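Local coordinates for Ribose/Galactose Isomerase (Vibrio parahaemolyticus, PDB 3ONO), which probably interconverts aldose and ketose forms of sugar phosphates as a LacAB/RpiB-type isomerase, at residues C84-C92 with L160-V171. Sequence-based numbering, arbitrary orientation.
Sequences CNLHPGVVC and LNNVKAAVAKDV
Lys-164 leaves its helix with CG anti to its own carbonyl carbon (chi1 -69°), runs straight through chi2, then bends at chi3 and chi4, which curls the ammonium into the turn around Pro-88. Lys-164 NZ donates to Val-90 O at 2.8 Å and to His-87 O at 2.9 Å, lying well above both carbonyl planes. Two waters also accept from NZ; with three protons for four acceptors, not all of these bonds can be full at once. One of the waters can donate to Asn-85 OD1. His-87 O serves twice: Val-90 N reaches it from the opposite face and closes the type II turn 87-90. The connection runs from helix 78-85 into strand 92-94, the last strand, within this chain, of the parallel sheet in this alpha-beta-alpha sandwich, and the C-terminal part of helix 150-167 covers that connection. Asn-85 ties its two ends together, Asn-85 ND2 giving Cys-92 O a nearly straight, in-plane bond of 2.7 Å while OD1 accepts from Cys-92 N. Beside the lysine, Val-91 sets CG2 against Lys-164 CE and, at 3.6 Å, Asn-161 OD1; its CG1 meets Leu-160 CD2. At the other end Pro-88 CG lies 3.7 Å from Ala-168 CB, with Val-171 next to it. Met-82 of the second subunit packs on Asn-85 and Val-91.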
# COMPACT_ATOMS: atom_id res chain seq x y z
N CYS A 84 -16.03 -1.75 -16.98
CA CYS A 84 -15.56 -0.84 -18.06
C CYS A 84 -14.77 -1.59 -19.13
O CYS A 84 -14.97 -1.37 -20.34
CB CYS A 84 -14.66 0.25 -17.46
SG CYS A 84 -15.60 1.52 -16.58
N ASN A 85 -13.84 -2.44 -18.71
CA ASN A 85 -12.91 -3.05 -19.67
C ASN A 85 -13.55 -3.99 -20.68
O ASN A 85 -12.99 -4.23 -21.76
CB ASN A 85 -11.75 -3.75 -18.94
CG ASN A 85 -10.62 -2.77 -18.58
OD1 ASN A 85 -10.01 -2.19 -19.47
ND2 ASN A 85 -10.35 -2.58 -17.29
N LEU A 86 -14.74 -4.52 -20.38
CA LEU A 86 -15.39 -5.38 -21.37
C LEU A 86 -15.77 -4.61 -22.63
O LEU A 86 -15.87 -5.19 -23.70
CB LEU A 86 -16.64 -6.06 -20.80
CG LEU A 86 -17.84 -5.15 -20.51
CD1 LEU A 86 -18.81 -5.13 -21.71
CD2 LEU A 86 -18.58 -5.63 -19.25
N HIS A 87 -15.98 -3.31 -22.51
CA HIS A 87 -16.49 -2.54 -23.66
C HIS A 87 -15.39 -2.14 -24.62
O HIS A 87 -14.34 -1.66 -24.20
CB HIS A 87 -17.20 -1.28 -23.18
CG HIS A 87 -18.42 -1.56 -22.35
ND1 HIS A 87 -19.66 -1.80 -22.90
CD2 HIS A 87 -18.57 -1.63 -21.00
CE1 HIS A 87 -20.53 -2.02 -21.92
NE2 HIS A 87 -19.89 -1.93 -20.76
N PRO A 88 -15.63 -2.32 -25.93
CA PRO A 88 -14.61 -1.81 -26.85
C PRO A 88 -14.45 -0.30 -26.68
O PRO A 88 -15.42 0.42 -26.36
CB PRO A 88 -15.21 -2.13 -28.25
CG PRO A 88 -16.72 -2.19 -28.02
CD PRO A 88 -16.88 -2.74 -26.59
N GLY A 89 -13.24 0.19 -26.90
CA GLY A 89 -12.99 1.61 -26.80
C GLY A 89 -12.82 2.12 -25.38
O GLY A 89 -12.59 3.31 -25.19
N VAL A 90 -12.95 1.24 -24.38
CA VAL A 90 -12.79 1.63 -22.98
C VAL A 90 -11.63 0.87 -22.38
O VAL A 90 -11.70 -0.35 -22.22
CB VAL A 90 -14.06 1.31 -22.16
CG1 VAL A 90 -13.90 1.81 -20.72
CG2 VAL A 90 -15.28 1.95 -22.84
N VAL A 91 -10.58 1.60 -22.00
CA VAL A 91 -9.35 1.03 -21.51
C VAL A 91 -9.14 1.59 -20.10
O VAL A 91 -8.69 2.71 -19.93
CB VAL A 91 -8.18 1.39 -22.45
CG1 VAL A 91 -6.86 0.88 -21.87
CG2 VAL A 91 -8.42 0.80 -23.85
N CYS A 92 -9.52 0.80 -19.08
CA CYS A 92 -9.62 1.28 -17.70
C CYS A 92 -8.59 0.61 -16.80
O CYS A 92 -8.58 -0.62 -16.67
CB CYS A 92 -11.04 0.98 -17.16
SG CYS A 92 -11.37 1.71 -15.52
N LEU A 160 -3.78 -3.66 -28.06
CA LEU A 160 -4.88 -3.89 -27.14
C LEU A 160 -6.18 -3.34 -27.75
O LEU A 160 -7.22 -3.98 -27.69
CB LEU A 160 -4.63 -3.25 -25.75
CG LEU A 160 -5.77 -3.40 -24.74
CD1 LEU A 160 -5.96 -4.88 -24.39
CD2 LEU A 160 -5.47 -2.60 -23.49
N ASN A 161 -6.11 -2.15 -28.33
CA ASN A 161 -7.32 -1.56 -28.91
C ASN A 161 -7.85 -2.42 -30.05
O ASN A 161 -9.07 -2.57 -30.21
CB ASN A 161 -7.04 -0.15 -29.44
CG ASN A 161 -6.74 0.84 -28.33
OD1 ASN A 161 -7.14 0.64 -27.19
ND2 ASN A 161 -6.05 1.92 -28.66
N ASN A 162 -6.94 -2.94 -30.88
CA ASN A 162 -7.36 -3.80 -31.99
C ASN A 162 -8.07 -5.06 -31.50
O ASN A 162 -9.08 -5.49 -32.07
CB ASN A 162 -6.16 -4.31 -32.79
CG ASN A 162 -5.29 -3.21 -33.33
OD1 ASN A 162 -5.70 -2.07 -33.47
ND2 ASN A 162 -4.08 -3.58 -33.69
N VAL A 163 -7.49 -5.68 -30.48
CA VAL A 163 -8.03 -6.93 -29.97
C VAL A 163 -9.40 -6.68 -29.38
O VAL A 163 -10.32 -7.47 -29.59
CB VAL A 163 -7.09 -7.55 -28.91
CG1 VAL A 163 -7.79 -8.72 -28.22
CG2 VAL A 163 -5.80 -8.01 -29.60
N LYS A 164 -9.55 -5.57 -28.67
CA LYS A 164 -10.84 -5.21 -28.10
C LYS A 164 -11.87 -5.03 -29.22
O LYS A 164 -12.98 -5.53 -29.14
CB LYS A 164 -10.74 -3.93 -27.27
CG LYS A 164 -9.93 -4.11 -25.97
CD LYS A 164 -9.64 -2.78 -25.21
CE LYS A 164 -10.91 -2.04 -24.75
NZ LYS A 164 -11.70 -2.78 -23.68
N ALA A 165 -11.49 -4.32 -30.26
CA ALA A 165 -12.41 -4.07 -31.38
C ALA A 165 -12.78 -5.36 -32.09
O ALA A 165 -13.90 -5.50 -32.61
CB ALA A 165 -11.75 -3.05 -32.36
N ALA A 166 -11.84 -6.31 -32.14
CA ALA A 166 -12.07 -7.57 -32.86
C ALA A 166 -13.02 -8.50 -32.11
O ALA A 166 -13.91 -9.13 -32.70
CB ALA A 166 -10.74 -8.28 -33.08
N VAL A 167 -12.80 -8.61 -30.80
CA VAL A 167 -13.55 -9.54 -29.96
C VAL A 167 -14.97 -9.07 -29.74
O VAL A 167 -15.88 -9.88 -29.53
CB VAL A 167 -12.80 -9.70 -28.59
CG1 VAL A 167 -13.71 -10.30 -27.53
CG2 VAL A 167 -11.58 -10.56 -28.81
N ALA A 168 -15.13 -7.76 -29.74
CA ALA A 168 -16.43 -7.13 -29.52
C ALA A 168 -17.24 -6.95 -30.79
O ALA A 168 -16.70 -6.72 -31.88
CB ALA A 168 -16.22 -5.78 -28.88
N LYS A 169 -18.56 -7.02 -30.66
CA LYS A 169 -19.45 -6.57 -31.74
C LYS A 169 -19.23 -5.08 -31.99
O LYS A 169 -18.60 -4.38 -31.18
CB LYS A 169 -20.89 -6.81 -31.33
CG LYS A 169 -21.20 -8.26 -31.14
CD LYS A 169 -22.61 -8.46 -30.56
CE LYS A 169 -22.85 -9.92 -30.18
NZ LYS A 169 -24.04 -10.11 -29.28
N ASP A 170 -19.76 -4.58 -33.11
CA ASP A 170 -19.75 -3.15 -33.35
C ASP A 170 -20.40 -2.48 -32.14
O ASP A 170 -21.25 -3.08 -31.48
CB ASP A 170 -20.49 -2.81 -34.66
CG ASP A 170 -19.76 -3.31 -35.90
OD1 ASP A 170 -18.55 -3.62 -35.82
OD2 ASP A 170 -20.40 -3.37 -36.98
N VAL A 171 -20.00 -1.25 -31.82
CA VAL A 171 -20.49 -0.62 -30.59
C VAL A 171 -22.01 -0.63 -30.44
O VAL A 171 -22.54 -1.12 -29.43
CB VAL A 171 -19.96 0.81 -30.44
CG1 VAL A 171 -20.59 1.48 -29.23
CG2 VAL A 171 -18.44 0.77 -30.30
O HOH W 1 -9.56 -3.59 -21.91
O HOH W 2 -13.36 -4.59 -25.11
O HOH W 3 -11.08 -0.80 -28.95